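Local coordinates for beta-catenin homolog sys-1 (PDB 3C2G), which acts as a Wnt-pathway transcription coregulator that binds the TCF factor pop-1 directly and activates or represses target genes, at residues Asn568-Cys573 with Pro592-Leu597; Asp585-Asp590 with Ser614-Asn619. One frame throughout, in Å; residues are numbered along the deposited sequence.

How the interactions relate
Both contacts lie at the C-terminal end of the elongated armadillo domain, their centres 12 Å apart and about 44 and 52 Å from the centre of the chain. Interaction 1 is the buried one, helix 563-579 against helix 591-598; interaction 2 lies at the surface, where 585-590, the end of helix 583-586 and the loop after it, receives the C-terminal tail 614-619. Their segments alternate along the chain. The two also touch: Leu594 CD2 packs 4.1 Å from Ile589 CD1, and Cys573 SG lies 4.3 Å from Trp587 CZ3, so the apolar packing runs on from Leu594 through Ile589 to Phe616. Asp590, ending that loop, accepts a hydrogen bond from Met593 N and caps helix 591-598.

Interaction 1 of 2, residues Asn568-Cys573 with Pro592-Leu597; sequences NVLVVC and PMLEGL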
loop_
_atom_site.group_PDB
_atom_site.type_symbol
_atom_site.label_atom_id
_atom_site.label_comp_id
_atom_site.label_asym_id
_atom_site.label_seq_id
_atom_site.Cartn_x
_atom_site.Cartn_y
_atom_site.Cartn_z
ATOM N N ASN A 568 35.700 -12.752 2.640
ATOM C CA ASN A 568 35.850 -11.310 2.439
ATOM C C ASN A 568 36.506 -10.644 3.649
ATOM O O ASN A 568 37.390 -9.791 3.522
ATOM C CB ASN A 568 34.501 -10.660 2.106
ATOM C CG ASN A 568 34.148 -10.771 0.632
ATOM O OD1 ASN A 568 34.983 -11.138 -0.199
ATOM N ND2 ASN A 568 32.921 -10.442 0.298
ATOM N N VAL A 569 36.065 -11.069 4.824
ATOM C CA VAL A 569 36.580 -10.549 6.070
ATOM C C VAL A 569 38.056 -10.887 6.206
ATOM O O VAL A 569 38.853 -10.029 6.566
ATOM C CB VAL A 569 35.751 -11.057 7.253
ATOM C CG1 VAL A 569 36.540 -11.008 8.537
ATOM C CG2 VAL A 569 34.465 -10.233 7.366
ATOM N N LEU A 570 38.422 -12.120 5.881
ATOM C CA LEU A 570 39.818 -12.540 5.957
ATOM C C LEU A 570 40.697 -11.742 5.006
ATOM O O LEU A 570 41.775 -11.276 5.391
ATOM C CB LEU A 570 39.961 -14.034 5.663
ATOM C CG LEU A 570 39.344 -14.979 6.687
ATOM C CD1 LEU A 570 39.190 -16.381 6.115
ATOM C CD2 LEU A 570 40.150 -14.997 7.965
ATOM N N VAL A 571 40.229 -11.582 3.773
ATOM C CA VAL A 571 41.022 -10.950 2.730
ATOM C C VAL A 571 41.212 -9.465 2.999
ATOM O O VAL A 571 42.326 -8.951 2.845
ATOM C CB VAL A 571 40.408 -11.197 1.338
ATOM C CG1 VAL A 571 41.080 -10.335 0.254
ATOM C CG2 VAL A 571 40.517 -12.688 0.975
ATOM N N VAL A 572 40.141 -8.780 3.408
ATOM C CA VAL A 572 40.219 -7.350 3.662
ATOM C C VAL A 572 41.178 -7.068 4.816
ATOM O O VAL A 572 41.953 -6.113 4.762
ATOM C CB VAL A 572 38.818 -6.673 3.890
ATOM C CG1 VAL A 572 38.302 -6.864 5.312
ATOM C CG2 VAL A 572 38.895 -5.194 3.587
ATOM N N CYS A 573 41.121 -7.913 5.845
ATOM C CA CYS A 573 41.997 -7.773 6.994
ATOM C C CYS A 573 43.457 -7.907 6.579
ATOM O O CYS A 573 44.288 -7.081 6.955
ATOM C CB CYS A 573 41.654 -8.801 8.066
ATOM S SG CYS A 573 40.211 -8.371 9.034
ATOM N N PRO A 592 42.435 -18.385 18.601
ATOM C CA PRO A 592 42.096 -19.791 18.337
ATOM C C PRO A 592 41.018 -19.959 17.272
ATOM O O PRO A 592 41.044 -20.933 16.517
ATOM C CB PRO A 592 41.576 -20.296 19.691
ATOM C CG PRO A 592 42.160 -19.376 20.689
ATOM C CD PRO A 592 42.190 -18.037 20.015
HETATM N N MSE A 593 40.085 -19.017 17.210
HETATM C CA MSE A 593 39.084 -19.026 16.153
HETATM C C MSE A 593 39.707 -18.876 14.762
HETATM O O MSE A 593 39.302 -19.555 13.819
HETATM C CB MSE A 593 38.048 -17.940 16.381
HETATM C CG MSE A 593 36.854 -18.085 15.478
HETATM SE SE MSE A 593 36.389 -16.395 14.648
HETATM C CE MSE A 593 37.920 -16.148 13.456
ATOM N N LEU A 594 40.689 -17.989 14.640
ATOM C CA LEU A 594 41.379 -17.788 13.373
ATOM C C LEU A 594 42.206 -19.017 12.987
ATOM O O LEU A 594 42.306 -19.353 11.810
ATOM C CB LEU A 594 42.247 -16.524 13.421
ATOM C CG LEU A 594 43.106 -16.148 12.209
ATOM C CD1 LEU A 594 42.267 -15.972 10.957
ATOM C CD2 LEU A 594 43.889 -14.889 12.504
ATOM N N GLU A 595 42.792 -19.684 13.982
ATOM C CA GLU A 595 43.551 -20.911 13.739
ATOM C C GLU A 595 42.607 -21.997 13.240
ATOM O O GLU A 595 42.919 -22.705 12.280
ATOM C CB GLU A 595 44.304 -21.368 14.993
ATOM N N GLY A 596 41.442 -22.095 13.880
ATOM C CA GLY A 596 40.364 -22.967 13.420
ATOM C C GLY A 596 40.067 -22.816 11.936
ATOM O O GLY A 596 39.881 -23.814 11.234
ATOM N N LEU A 597 40.042 -21.573 11.453
ATOM C CA LEU A 597 39.740 -21.281 10.048
ATOM C C LEU A 597 40.812 -21.754 9.057
ATOM O O LEU A 597 40.527 -21.951 7.876
ATOM C CB LEU A 597 39.433 -19.792 9.856
ATOM C CG LEU A 597 38.066 -19.300 10.351
ATOM C CD1 LEU A 597 37.951 -17.803 10.156
ATOM C CD2 LEU A 597 36.911 -20.020 9.657
#
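Leu570 and Leu594 mark the nearest backbone approach of 568-573 and 592-597, two helical segments whose CA atoms here are 9.2 Å apart. At that spacing the backbones do not meet, and the contact is made by leucine methyls. Leu570 points its CB toward the other helix, and CD2 of its isobutyl fork does the touching: it lies 3.8 Å from Leu594 CD1, the two side chains sliding past one another in opposite directions. Leu594 CB points neither toward nor away from the other helix, but with CG anti to the backbone N (chi1 178°) its CD1 swings round to the Leu570 methyl. The same Leu570 CD2 also meets Leu597 CD1 at 4.2 Å, the side chains crossing at a slant, so one methyl serves two leucines set three residues apart. This is the helix-to-helix core packing of an armadillo domain, a stack of helices held together by aliphatic side chains. Leu570 reaches Ile605, Ala608 and Leu612 of helix 603-613 as well, and thus ties three helices together; on the other flank, Asn568, Val571 and Val572 face helix 515-535. Leu594 and selenomethionine Met593 also rest on Leu553, from the loop before helix 563-579.

Interaction 2 of 2, residues Asp585-Asp590 with Ser614-Asn619; sequences DIWTID and SRFPEN
Phe616 reaches from the C-terminal tail to Ile589 and Trp587, in the loop that follows helix 583-586. From CB, the side chain runs with CG anti to the carbonyl carbon (chi1 -69°), which carries the ring to that loop. Ile589 CD1 lies 4.1 Å from Phe616 CG and 3.9 Å from its CD1. CE1 is gripped by two methyls, Ile589 CD1 and CG2, each 3.8 Å from it. At the tip, Phe616 CZ lies 4.0 Å from both Ile589 CD1 and CG2 and meets Trp587 CE3 at 4.2 Å, coming to the indole at its edge, near its plane. Ile589 CD1 sits over the centre of one phenyl face, 11° off the ring normal, a CH-pi contact. Leu577 and Arg591 also touch Phe616, so the tail folds back on helices 563-579 and 591-598. With an alanine here, Ile589 CD1 would probably lose its aromatic face, and a gap would be likely to open beside the Trp587 edge. Pro617 CG lies 3.2 Å from Asp585 OD1, a carbon-to-oxygen contact on the solvent side. Since apolar and CH-pi contacts carry the pairing, the tail's hold probably rests mainly on shape and on partial shielding of carbon from water.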
loop_
_atom_site.group_PDB
_atom_site.type_symbol
_atom_site.label_atom_id
_atom_site.label_comp_id
_atom_site.label_asym_id
_atom_site.label_seq_id
_atom_site.Cartn_x
_atom_site.Cartn_y
_atom_site.Cartn_z
ATOM N N ASP A 585 49.068 -5.362 15.940
ATOM C CA ASP A 585 49.370 -5.339 17.366
ATOM C C ASP A 585 48.298 -4.624 18.185
ATOM O O ASP A 585 48.114 -4.900 19.374
ATOM C CB ASP A 585 50.726 -4.686 17.584
ATOM C CG ASP A 585 51.819 -5.360 16.782
ATOM O OD1 ASP A 585 52.615 -6.111 17.399
ATOM O OD2 ASP A 585 51.858 -5.161 15.538
ATOM N N ILE A 586 47.598 -3.701 17.541
ATOM C CA ILE A 586 46.585 -2.897 18.205
ATOM C C ILE A 586 45.245 -3.624 18.298
ATOM O O ILE A 586 44.562 -3.517 19.315
ATOM C CB ILE A 586 46.419 -1.550 17.502
ATOM C CG1 ILE A 586 47.766 -0.825 17.478
ATOM C CG2 ILE A 586 45.343 -0.708 18.180
ATOM C CD1 ILE A 586 47.832 0.327 16.487
ATOM N N TRP A 587 44.882 -4.366 17.248
ATOM C CA TRP A 587 43.620 -5.102 17.237
ATOM C C TRP A 587 43.585 -6.140 18.340
ATOM O O TRP A 587 44.618 -6.566 18.835
ATOM C CB TRP A 587 43.371 -5.794 15.897
ATOM C CG TRP A 587 43.034 -4.871 14.785
ATOM C CD1 TRP A 587 42.647 -3.580 14.893
ATOM C CD2 TRP A 587 43.021 -5.181 13.391
ATOM N NE1 TRP A 587 42.412 -3.055 13.661
ATOM C CE2 TRP A 587 42.628 -4.019 12.714
ATOM C CE3 TRP A 587 43.303 -6.332 12.649
ATOM C CZ2 TRP A 587 42.514 -3.961 11.319
ATOM C CZ3 TRP A 587 43.183 -6.280 11.251
ATOM C CH2 TRP A 587 42.794 -5.102 10.608
ATOM N N THR A 588 42.383 -6.524 18.740
ATOM C CA THR A 588 42.225 -7.610 19.678
ATOM C C THR A 588 41.364 -8.676 19.006
ATOM O O THR A 588 40.184 -8.445 18.726
ATOM C CB THR A 588 41.628 -7.119 21.013
ATOM O OG1 THR A 588 42.571 -6.252 21.654
ATOM C CG2 THR A 588 41.323 -8.296 21.947
ATOM N N ILE A 589 41.984 -9.821 18.730
ATOM C CA ILE A 589 41.328 -10.921 18.022
ATOM C C ILE A 589 41.117 -12.158 18.894
ATOM O O ILE A 589 41.711 -12.291 19.967
ATOM C CB ILE A 589 42.102 -11.332 16.730
ATOM C CG1 ILE A 589 43.452 -11.976 17.074
ATOM C CG2 ILE A 589 42.266 -10.138 15.798
ATOM C CD1 ILE A 589 44.120 -12.683 15.902
ATOM N N ASP A 590 40.235 -13.038 18.419
ATOM C CA ASP A 590 40.070 -14.382 18.954
ATOM C C ASP A 590 40.989 -15.275 18.134
ATOM O O ASP A 590 40.599 -15.804 17.091
ATOM C CB ASP A 590 38.608 -14.822 18.806
ATOM C CG ASP A 590 38.306 -16.155 19.483
ATOM O OD1 ASP A 590 39.212 -17.004 19.634
ATOM O OD2 ASP A 590 37.133 -16.361 19.847
ATOM N N SER A 614 49.900 -15.077 9.947
ATOM C CA SER A 614 51.312 -14.697 9.993
ATOM C C SER A 614 51.561 -13.213 10.289
ATOM O O SER A 614 52.692 -12.818 10.564
ATOM C CB SER A 614 52.018 -15.096 8.693
ATOM O OG SER A 614 51.644 -14.239 7.624
ATOM N N ARG A 615 50.513 -12.398 10.230
ATOM C CA ARG A 615 50.637 -10.957 10.468
ATOM C C ARG A 615 50.781 -10.611 11.950
ATOM O O ARG A 615 51.378 -9.586 12.302
ATOM C CB ARG A 615 49.430 -10.200 9.905
ATOM C CG ARG A 615 49.115 -10.459 8.444
ATOM C CD ARG A 615 49.842 -9.519 7.523
ATOM N NE ARG A 615 49.374 -9.682 6.151
ATOM C CZ ARG A 615 49.988 -9.179 5.086
ATOM N NH1 ARG A 615 51.105 -8.479 5.233
ATOM N NH2 ARG A 615 49.484 -9.377 3.874
ATOM N N PHE A 616 50.243 -11.470 12.809
ATOM C CA PHE A 616 50.103 -11.158 14.229
ATOM C C PHE A 616 51.324 -11.493 15.082
ATOM O O PHE A 616 52.131 -12.339 14.702
ATOM C CB PHE A 616 48.833 -11.825 14.771
ATOM C CG PHE A 616 47.581 -11.212 14.232
ATOM C CD1 PHE A 616 46.934 -10.200 14.934
ATOM C CD2 PHE A 616 47.079 -11.604 12.996
ATOM C CE1 PHE A 616 45.797 -9.605 14.425
ATOM C CE2 PHE A 616 45.947 -11.016 12.480
ATOM C CZ PHE A 616 45.300 -10.013 13.193
ATOM N N PRO A 617 51.475 -10.817 16.239
ATOM C CA PRO A 617 52.540 -11.225 17.162
ATOM C C PRO A 617 52.405 -12.700 17.566
ATOM O O PRO A 617 51.330 -13.296 17.420
ATOM C CB PRO A 617 52.328 -10.311 18.375
ATOM C CG PRO A 617 51.596 -9.143 17.846
ATOM C CD PRO A 617 50.717 -9.659 16.755
ATOM N N GLU A 618 53.497 -13.280 18.056
ATOM C CA GLU A 618 53.504 -14.687 18.457
ATOM C C GLU A 618 52.785 -14.900 19.793
ATOM O O GLU A 618 52.247 -15.986 20.045
ATOM C CB GLU A 618 54.935 -15.248 18.494
ATOM C CG GLU A 618 55.010 -16.785 18.447
ATOM C CD GLU A 618 54.020 -17.401 17.450
ATOM O OE1 GLU A 618 54.160 -17.170 16.227
ATOM O OE2 GLU A 618 53.094 -18.113 17.899
ATOM N N ASN A 619 52.779 -13.845 20.615
ATOM C CA ASN A 619 52.120 -13.803 21.932
ATOM C C ASN A 619 51.572 -15.131 22.463
ATOM O O ASN A 619 52.316 -15.939 23.032
ATOM C CB ASN A 619 51.009 -12.740 21.928
#